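Local coordinates for protein diacylglycerol lipase (Aspergillus oryzae, PDB 5XK2) that probably hydrolyses ester bonds of mono- and diacylglycerols, as a fungal class 3 lipase of the alpha/beta-hydrolase type, at residues Ile147-Leu161 with Tyr171-Val183. Residues are numbered along the deposited sequence; the frame is centred on the assembly and turned at random.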
# COMPACT_ATOMS: atom_id res chain seq x y z
N ILE A 147 -26.59 -8.75 17.59
CA ILE A 147 -25.99 -8.87 16.27
C ILE A 147 -24.88 -7.83 16.16
O ILE A 147 -25.16 -6.63 16.19
CB ILE A 147 -27.02 -8.68 15.15
CG1 ILE A 147 -28.05 -9.82 15.19
CG2 ILE A 147 -26.33 -8.67 13.80
CD1 ILE A 147 -29.16 -9.66 14.18
N VAL A 148 -23.64 -8.30 16.06
CA VAL A 148 -22.48 -7.41 16.02
C VAL A 148 -21.85 -7.43 14.64
O VAL A 148 -21.56 -8.52 14.10
CB VAL A 148 -21.40 -7.82 17.05
CG1 VAL A 148 -20.13 -6.98 16.87
CG2 VAL A 148 -21.93 -7.71 18.48
N VAL A 149 -21.64 -6.25 14.07
CA VAL A 149 -21.07 -6.11 12.73
C VAL A 149 -19.75 -5.37 12.90
O VAL A 149 -19.71 -4.27 13.43
CB VAL A 149 -22.01 -5.36 11.78
CG1 VAL A 149 -21.37 -5.21 10.40
CG2 VAL A 149 -23.36 -6.12 11.67
N VAL A 150 -18.66 -6.00 12.46
CA VAL A 150 -17.34 -5.53 12.86
C VAL A 150 -16.35 -5.66 11.72
O VAL A 150 -16.45 -6.55 10.87
CB VAL A 150 -16.84 -6.33 14.10
CG1 VAL A 150 -16.77 -7.82 13.80
CG2 VAL A 150 -15.48 -5.82 14.63
N GLY A 151 -15.40 -4.74 11.67
CA GLY A 151 -14.29 -4.87 10.75
C GLY A 151 -13.18 -3.89 11.12
O GLY A 151 -13.39 -3.00 11.96
N HIS A 152 -12.02 -4.06 10.49
CA HIS A 152 -10.90 -3.14 10.63
C HIS A 152 -10.52 -2.64 9.23
O HIS A 152 -10.68 -3.40 8.26
CB HIS A 152 -9.71 -3.83 11.34
CG HIS A 152 -8.42 -3.07 11.27
ND1 HIS A 152 -7.41 -3.40 10.39
CD2 HIS A 152 -7.99 -1.98 11.95
CE1 HIS A 152 -6.41 -2.54 10.54
NE2 HIS A 152 -6.75 -1.66 11.47
N SER A 153 -10.02 -1.41 9.13
CA SER A 153 -9.50 -0.89 7.87
C SER A 153 -10.62 -0.87 6.82
O SER A 153 -11.76 -0.48 7.11
CB SER A 153 -8.30 -1.74 7.40
OG SER A 153 -7.65 -1.19 6.26
N LEU A 154 -10.33 -1.31 5.60
CA LEU A 154 -11.38 -1.28 4.56
C LEU A 154 -12.55 -2.19 4.94
O LEU A 154 -13.69 -1.91 4.59
CB LEU A 154 -10.80 -1.69 3.19
CG LEU A 154 -10.13 -0.56 2.39
CD1 LEU A 154 -9.07 0.19 3.17
CD2 LEU A 154 -9.55 -1.10 1.07
N GLY A 155 -12.27 -3.27 5.67
CA GLY A 155 -13.33 -4.11 6.21
C GLY A 155 -14.28 -3.36 7.13
O GLY A 155 -15.46 -3.67 7.18
N ALA A 156 -13.76 -2.39 7.88
CA ALA A 156 -14.59 -1.55 8.75
C ALA A 156 -15.52 -0.66 7.92
O ALA A 156 -16.62 -0.33 8.37
CB ALA A 156 -13.73 -0.70 9.65
N ALA A 157 -15.08 -0.26 6.74
CA ALA A 157 -15.95 0.51 5.85
C ALA A 157 -17.12 -0.36 5.37
O ALA A 157 -18.28 0.05 5.38
CB ALA A 157 -15.15 1.03 4.67
N ILE A 158 -16.81 -1.58 4.95
CA ILE A 158 -17.87 -2.49 4.52
C ILE A 158 -18.81 -2.74 5.68
O ILE A 158 -20.03 -2.69 5.51
CB ILE A 158 -17.27 -3.82 3.99
CG1 ILE A 158 -16.40 -3.52 2.76
CG2 ILE A 158 -18.39 -4.81 3.65
CD1 ILE A 158 -15.50 -4.69 2.34
N ALA A 159 -18.26 -2.95 6.87
CA ALA A 159 -19.10 -3.17 8.04
C ALA A 159 -20.04 -2.00 8.29
O ALA A 159 -21.18 -2.22 8.69
CB ALA A 159 -18.23 -3.41 9.28
N SER A 160 -19.55 -0.77 8.10
CA SER A 160 -20.36 0.43 8.32
C SER A 160 -21.64 0.41 7.47
O SER A 160 -22.75 0.66 7.97
CB SER A 160 -19.56 1.70 8.01
OG SER A 160 -18.46 1.81 8.91
N LEU A 161 -21.46 0.11 6.18
CA LEU A 161 -22.61 0.09 5.27
C LEU A 161 -23.49 -1.14 5.52
O LEU A 161 -24.70 -1.05 5.41
CB LEU A 161 -22.14 0.13 3.82
CG LEU A 161 -21.43 1.42 3.41
CD1 LEU A 161 -20.88 1.26 2.00
CD2 LEU A 161 -22.40 2.63 3.46
N TYR A 171 -32.68 -5.78 11.68
CA TYR A 171 -31.64 -6.44 12.47
C TYR A 171 -30.98 -5.38 13.35
O TYR A 171 -30.55 -4.35 12.83
CB TYR A 171 -30.59 -7.12 11.57
CG TYR A 171 -31.17 -8.15 10.63
CD1 TYR A 171 -31.32 -9.49 11.03
CD2 TYR A 171 -31.57 -7.79 9.34
CE1 TYR A 171 -31.88 -10.43 10.16
CE2 TYR A 171 -32.12 -8.72 8.48
CZ TYR A 171 -32.27 -10.04 8.89
OH TYR A 171 -32.83 -10.94 8.01
N ASP A 172 -30.85 -5.61 14.64
CA ASP A 172 -30.46 -4.48 15.46
C ASP A 172 -28.94 -4.54 15.56
O ASP A 172 -28.37 -4.74 16.63
CB ASP A 172 -31.15 -4.63 16.82
CG ASP A 172 -30.88 -3.48 17.78
OD1 ASP A 172 -30.70 -2.33 17.31
OD2 ASP A 172 -30.88 -3.73 19.00
N ALA A 173 -28.30 -4.07 14.49
CA ALA A 173 -26.85 -4.29 14.36
C ALA A 173 -26.07 -3.30 15.21
O ALA A 173 -26.40 -2.11 15.23
CB ALA A 173 -26.43 -4.19 12.92
N ILE A 174 -25.08 -3.80 15.94
CA ILE A 174 -24.15 -2.97 16.70
C ILE A 174 -22.86 -2.90 15.89
O ILE A 174 -22.28 -3.95 15.54
CB ILE A 174 -23.82 -3.57 18.09
CG1 ILE A 174 -25.08 -4.07 18.82
CG2 ILE A 174 -23.00 -2.58 18.92
CD1 ILE A 174 -26.12 -3.00 19.06
N LEU A 175 -22.41 -1.69 15.58
CA LEU A 175 -21.28 -1.52 14.66
C LEU A 175 -19.98 -1.24 15.39
O LEU A 175 -19.90 -0.28 16.15
CB LEU A 175 -21.57 -0.37 13.69
CG LEU A 175 -20.42 0.06 12.78
CD1 LEU A 175 -19.98 -1.07 11.80
CD2 LEU A 175 -20.80 1.33 12.00
N TYR A 176 -18.95 -2.06 15.17
CA TYR A 176 -17.61 -1.70 15.61
C TYR A 176 -16.74 -1.54 14.38
O TYR A 176 -16.42 -2.52 13.71
CB TYR A 176 -17.02 -2.76 16.57
CG TYR A 176 -17.79 -2.90 17.87
CD1 TYR A 176 -18.97 -3.65 17.92
CD2 TYR A 176 -17.38 -2.25 19.02
CE1 TYR A 176 -19.69 -3.78 19.11
CE2 TYR A 176 -18.09 -2.36 20.20
CZ TYR A 176 -19.23 -3.14 20.24
OH TYR A 176 -19.94 -3.25 21.42
N ALA A 177 -16.39 -0.30 14.07
CA ALA A 177 -15.67 -0.00 12.84
C ALA A 177 -14.30 0.57 13.17
O ALA A 177 -14.15 1.77 13.34
CB ALA A 177 -16.47 0.98 11.99
N TYR A 178 -13.30 -0.29 13.17
CA TYR A 178 -11.97 0.12 13.62
C TYR A 178 -11.19 0.64 12.43
O TYR A 178 -10.98 -0.10 11.49
CB TYR A 178 -11.24 -1.06 14.27
CG TYR A 178 -11.92 -1.60 15.50
CD1 TYR A 178 -11.63 -1.06 16.76
CD2 TYR A 178 -12.83 -2.66 15.42
CE1 TYR A 178 -12.25 -1.54 17.92
CE2 TYR A 178 -13.45 -3.15 16.57
CZ TYR A 178 -13.16 -2.59 17.81
OH TYR A 178 -13.78 -3.09 18.94
N ALA A 179 -10.76 1.90 12.48
CA ALA A 179 -9.89 2.47 11.43
C ALA A 179 -10.61 2.59 10.10
O ALA A 179 -10.00 2.42 9.05
CB ALA A 179 -8.61 1.61 11.25
N ALA A 180 -11.90 2.90 10.13
CA ALA A 180 -12.68 2.93 8.91
C ALA A 180 -12.43 4.16 8.06
O ALA A 180 -12.42 5.29 8.58
CB ALA A 180 -14.18 2.86 9.25
N PRO A 181 -12.30 3.96 6.76
CA PRO A 181 -12.52 5.02 5.76
C PRO A 181 -13.92 5.61 5.88
O PRO A 181 -14.82 4.97 6.43
CB PRO A 181 -12.40 4.29 4.42
CG PRO A 181 -11.63 3.02 4.71
CD PRO A 181 -11.96 2.66 6.15
N ARG A 182 -14.13 6.80 5.33
CA ARG A 182 -15.49 7.33 5.13
C ARG A 182 -16.25 6.46 4.11
O ARG A 182 -15.63 5.87 3.21
CB ARG A 182 -15.44 8.77 4.63
CG ARG A 182 -14.80 9.72 5.62
CD ARG A 182 -14.91 11.16 5.14
NE ARG A 182 -14.33 12.08 6.13
CZ ARG A 182 -13.11 12.61 6.05
NH1 ARG A 182 -12.31 12.34 5.02
NH2 ARG A 182 -12.69 13.44 7.02
N VAL A 183 -17.54 6.26 4.36
CA VAL A 183 -18.41 5.56 3.41
C VAL A 183 -19.60 6.32 2.85
O VAL A 183 -20.25 5.84 1.94
CB VAL A 183 -18.94 4.27 4.04
CG1 VAL A 183 -17.75 3.39 4.44
CG2 VAL A 183 -19.81 4.56 5.27
O HOH W 1 -28.25 -6.52 18.64
O HOH W 2 -17.15 4.33 8.21
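Ser160 OG touches the methyl CB of Ala177 across the contact and makes two hydrogen bonds: it donates to Ala156 O one helical turn back, 2.9 Å away, and accepts from a water that also donates to Pro181 O. With OG beside its own backbone N (chi1 -64°), the hydroxyl can fold back on the helix; Ser160 OG and Ser160 N reach Ala156 O from opposite faces of the carbonyl plane. A small polar residue suits this buried place, since one hydroxyl serves both the helix and, through the water, the loop after strand 173-178.

That strand runs parallel to strand 147-152 in the central sheet, and six backbone hydrogen bonds join the two segments, among them Val149 N to Ile174 O at 2.8 Å. Helix 154-161 packs over the face carrying Val149, Leu175 and Ala177, completing a beta-alpha-beta crossover. The turn into the helix fits a nucleophile elbow, Gly-His-Ser-Leu-Gly: Ser153, at a strained positive phi of 61°, hydrogen-bonds through OG to His268 and is probably the nucleophile.

Gly151, with no side chain, allows Gly155 O to come in close over the strand end. Alanines let the helix lie close: Ala156 CB sits 3.4 Å from Tyr178 O and 3.6 Å from Ala180 CB. Farther along, Leu175 CD1 reaches Ala159 O, while Val183 CG1 packs 3.5 Å from Ala157 CB and its CG2 against Leu161 CD2. On the other face, the methyl Val150 CG2 meets the edge of the Tyr178 ring, in its plane, 3.9 Å from CE2; that ring stacks with Phe201, and its hydroxyl is hydrogen-bonded to Phe18 O. Beside it, Val148 CG1 touches Tyr176 CD1 at 3.7 Å, on the face covered by helix 14-27, whose Trp21 stacks on the Tyr176 ring.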